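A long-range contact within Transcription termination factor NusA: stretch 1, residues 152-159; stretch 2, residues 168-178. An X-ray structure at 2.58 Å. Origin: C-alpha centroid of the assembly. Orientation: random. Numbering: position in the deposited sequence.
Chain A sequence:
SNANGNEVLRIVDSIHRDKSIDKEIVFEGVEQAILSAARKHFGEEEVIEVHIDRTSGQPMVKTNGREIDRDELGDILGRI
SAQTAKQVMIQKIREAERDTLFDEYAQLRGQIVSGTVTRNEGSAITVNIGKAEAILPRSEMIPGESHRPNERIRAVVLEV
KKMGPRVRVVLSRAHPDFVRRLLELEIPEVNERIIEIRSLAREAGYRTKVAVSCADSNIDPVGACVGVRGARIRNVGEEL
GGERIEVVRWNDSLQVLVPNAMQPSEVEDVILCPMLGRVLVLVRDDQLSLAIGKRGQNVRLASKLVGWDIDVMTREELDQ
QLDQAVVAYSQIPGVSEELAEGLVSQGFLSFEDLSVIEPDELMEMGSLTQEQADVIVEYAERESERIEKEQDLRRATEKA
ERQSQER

Stretch 1 (152-159) RIRAVVLE
Stretch 2, residues 168-178: RVVLSRAHPDF

A beta bulge interrupts the pairing of these two antiparallel strands. V157 lies across from L171, but E159 pairs with V170, so the register shifts by one. L158 is the extra residue. Its phi/psi of -79/-49 departs from the extended conformation, and its CA-to-CB bond points toward stretch 2.

Strands 152-159 and 168-172 run at 128° between N-to-C directions. V156 and S172 form a hydrogen-bonded pair: V156 N to S172 O is 3.1 Å and S172 N to V156 O is 2.8 Å. At the bulge, V170 O accepts from L158 N at 2.7 Å and weakly from E159 N at 3.5 Å. V170 N donates to E159 O at 3.2 Å.

The side chains of V156, S172, E159 and V170 share one sheet face. The CA-to-CB bond of V157 (chi1 t) points away from stretch 2, yet its methyls make apolar contacts: CG2 lies 4.0 Å from L171 CD2 and CG1 4.1 Å from V169 CG1.

Beyond the strand, R173 (chi1 m) turns its guanidinium edge to the backbone: its charged NH1 donates to the carbonyl R154 O at 3.2 Å. H175 caps the following helix, its ND1 accepting from D177 N at 3.0 Å. L158 CD1 approaches H175 CD2 at 3.4 Å, a carbon-to-carbon contact. F178 (chi1 t) places one ring face over A155 CA, and its CD1 makes an apolar contact with V156 CG1 (chi1 m) at 3.8 Å.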

# COMPACT_ATOMS: atom_id res chain seq x y z
N ARG A 152 6.37 -8.65 22.47
CA ARG A 152 6.91 -8.89 21.14
C ARG A 152 5.85 -8.68 20.07
O ARG A 152 4.71 -9.14 20.20
CB ARG A 152 7.49 -10.30 21.04
CG ARG A 152 8.71 -10.53 21.91
CD ARG A 152 9.89 -9.70 21.44
NE ARG A 152 10.36 -10.11 20.12
CZ ARG A 152 11.33 -9.50 19.45
NH1 ARG A 152 11.95 -8.45 19.97
NH2 ARG A 152 11.69 -9.95 18.25
N ILE A 153 6.23 -7.98 19.01
CA ILE A 153 5.33 -7.71 17.89
C ILE A 153 6.15 -7.59 16.61
O ILE A 153 7.31 -7.17 16.65
CB ILE A 153 4.50 -6.42 18.13
CG1 ILE A 153 3.44 -6.24 17.04
CG2 ILE A 153 5.41 -5.21 18.22
CD1 ILE A 153 2.63 -4.97 17.19
N ARG A 154 5.56 -7.98 15.48
CA ARG A 154 6.23 -7.81 14.20
C ARG A 154 5.27 -7.35 13.11
O ARG A 154 4.07 -7.64 13.15
CB ARG A 154 6.93 -9.11 13.78
CG ARG A 154 6.02 -10.31 13.64
CD ARG A 154 6.83 -11.53 13.21
NE ARG A 154 6.00 -12.72 13.06
CZ ARG A 154 6.42 -13.86 12.53
NH1 ARG A 154 7.67 -13.96 12.09
NH2 ARG A 154 5.60 -14.90 12.43
N ALA A 155 5.81 -6.62 12.14
CA ALA A 155 5.03 -6.08 11.04
C ALA A 155 5.95 -5.72 9.88
O ALA A 155 7.16 -5.89 9.97
CB ALA A 155 4.22 -4.87 11.48
N VAL A 156 5.37 -5.22 8.79
CA VAL A 156 6.15 -4.81 7.63
C VAL A 156 6.31 -3.30 7.61
O VAL A 156 5.43 -2.57 8.06
CB VAL A 156 5.52 -5.29 6.31
CG1 VAL A 156 5.55 -6.80 6.22
CG2 VAL A 156 4.11 -4.75 6.15
N VAL A 157 7.45 -2.83 7.10
CA VAL A 157 7.69 -1.40 7.03
C VAL A 157 6.91 -0.83 5.85
O VAL A 157 7.14 -1.20 4.70
CB VAL A 157 9.19 -1.08 6.86
CG1 VAL A 157 9.39 0.41 6.67
CG2 VAL A 157 9.97 -1.59 8.06
N LEU A 158 5.98 0.08 6.15
CA LEU A 158 5.13 0.66 5.12
C LEU A 158 5.85 1.75 4.35
O LEU A 158 5.84 1.76 3.11
CB LEU A 158 3.85 1.21 5.74
CG LEU A 158 2.82 1.71 4.73
CD1 LEU A 158 2.44 0.59 3.77
CD2 LEU A 158 1.59 2.26 5.43
N GLU A 159 6.47 2.68 5.07
CA GLU A 159 7.22 3.76 4.45
C GLU A 159 8.25 4.33 5.41
O GLU A 159 8.12 4.19 6.62
CB GLU A 159 6.27 4.87 3.97
CG GLU A 159 5.59 5.63 5.09
CD GLU A 159 4.85 6.86 4.58
OE1 GLU A 159 4.82 7.06 3.35
OE2 GLU A 159 4.31 7.61 5.41
N ARG A 168 11.39 8.74 10.87
CA ARG A 168 10.04 8.21 11.02
C ARG A 168 9.87 6.89 10.28
O ARG A 168 9.96 6.84 9.06
CB ARG A 168 9.01 9.23 10.53
CG ARG A 168 7.57 8.71 10.52
CD ARG A 168 6.62 9.75 9.96
NE ARG A 168 5.25 9.26 9.89
CZ ARG A 168 4.35 9.39 10.86
NH1 ARG A 168 4.67 10.02 11.98
NH2 ARG A 168 3.12 8.91 10.70
N VAL A 169 9.63 5.82 11.03
CA VAL A 169 9.39 4.51 10.44
C VAL A 169 7.96 4.06 10.69
O VAL A 169 7.57 3.79 11.83
CB VAL A 169 10.36 3.45 11.00
CG1 VAL A 169 10.15 2.12 10.30
CG2 VAL A 169 11.80 3.91 10.84
N VAL A 170 7.17 3.99 9.63
CA VAL A 170 5.77 3.59 9.73
C VAL A 170 5.60 2.11 9.40
O VAL A 170 6.04 1.64 8.35
CB VAL A 170 4.88 4.42 8.78
CG1 VAL A 170 3.42 3.99 8.90
CG2 VAL A 170 5.03 5.90 9.08
N LEU A 171 4.96 1.36 10.30
CA LEU A 171 4.74 -0.06 10.06
C LEU A 171 3.31 -0.35 9.64
O LEU A 171 2.45 0.53 9.68
CB LEU A 171 5.09 -0.86 11.32
CG LEU A 171 6.37 -0.46 12.04
CD1 LEU A 171 6.45 -1.15 13.40
CD2 LEU A 171 7.59 -0.79 11.20
N SER A 172 3.05 -1.59 9.23
CA SER A 172 1.69 -2.05 8.97
C SER A 172 1.54 -3.54 9.26
O SER A 172 2.38 -4.34 8.84
CB SER A 172 1.31 -1.76 7.52
OG SER A 172 -0.03 -2.16 7.26
N ARG A 173 0.49 -3.92 9.98
CA ARG A 173 0.10 -5.33 10.00
C ARG A 173 -1.07 -5.58 9.06
O ARG A 173 -1.48 -6.72 8.84
CB ARG A 173 -0.26 -5.77 11.42
CG ARG A 173 0.66 -5.23 12.50
CD ARG A 173 1.09 -6.32 13.46
NE ARG A 173 0.01 -7.25 13.77
CZ ARG A 173 0.20 -8.50 14.17
NH1 ARG A 173 1.43 -8.98 14.30
NH2 ARG A 173 -0.84 -9.29 14.43
N ALA A 174 -1.61 -4.50 8.50
CA ALA A 174 -2.79 -4.58 7.64
C ALA A 174 -2.45 -4.66 6.16
O ALA A 174 -3.33 -4.90 5.33
CB ALA A 174 -3.70 -3.39 7.90
N HIS A 175 -1.19 -4.45 5.82
CA HIS A 175 -0.76 -4.43 4.43
C HIS A 175 -0.70 -5.84 3.86
O HIS A 175 -0.33 -6.78 4.56
CB HIS A 175 0.60 -3.74 4.29
CG HIS A 175 0.89 -3.25 2.90
ND1 HIS A 175 1.40 -4.07 1.92
CD2 HIS A 175 0.74 -2.03 2.34
CE1 HIS A 175 1.55 -3.37 0.80
NE2 HIS A 175 1.16 -2.13 1.03
N PRO A 176 -1.08 -6.00 2.58
CA PRO A 176 -0.99 -7.29 1.89
C PRO A 176 0.41 -7.91 1.98
O PRO A 176 0.53 -9.12 2.11
CB PRO A 176 -1.33 -6.94 0.44
CG PRO A 176 -2.23 -5.77 0.56
CD PRO A 176 -1.75 -4.98 1.75
N ASP A 177 1.44 -7.07 1.94
CA ASP A 177 2.82 -7.55 2.01
C ASP A 177 3.10 -8.33 3.29
O ASP A 177 3.98 -9.19 3.30
CB ASP A 177 3.80 -6.39 1.89
CG ASP A 177 3.89 -5.84 0.48
OD1 ASP A 177 3.41 -6.52 -0.45
OD2 ASP A 177 4.45 -4.74 0.31
N PHE A 178 2.36 -8.04 4.35
CA PHE A 178 2.54 -8.76 5.61
C PHE A 178 2.19 -10.23 5.45
O PHE A 178 2.90 -11.11 5.94
CB PHE A 178 1.69 -8.13 6.72
CG PHE A 178 2.03 -8.64 8.10
CD1 PHE A 178 3.32 -9.05 8.40
CD2 PHE A 178 1.06 -8.70 9.09
CE1 PHE A 178 3.63 -9.52 9.66
CE2 PHE A 178 1.37 -9.17 10.35
CZ PHE A 178 2.66 -9.58 10.64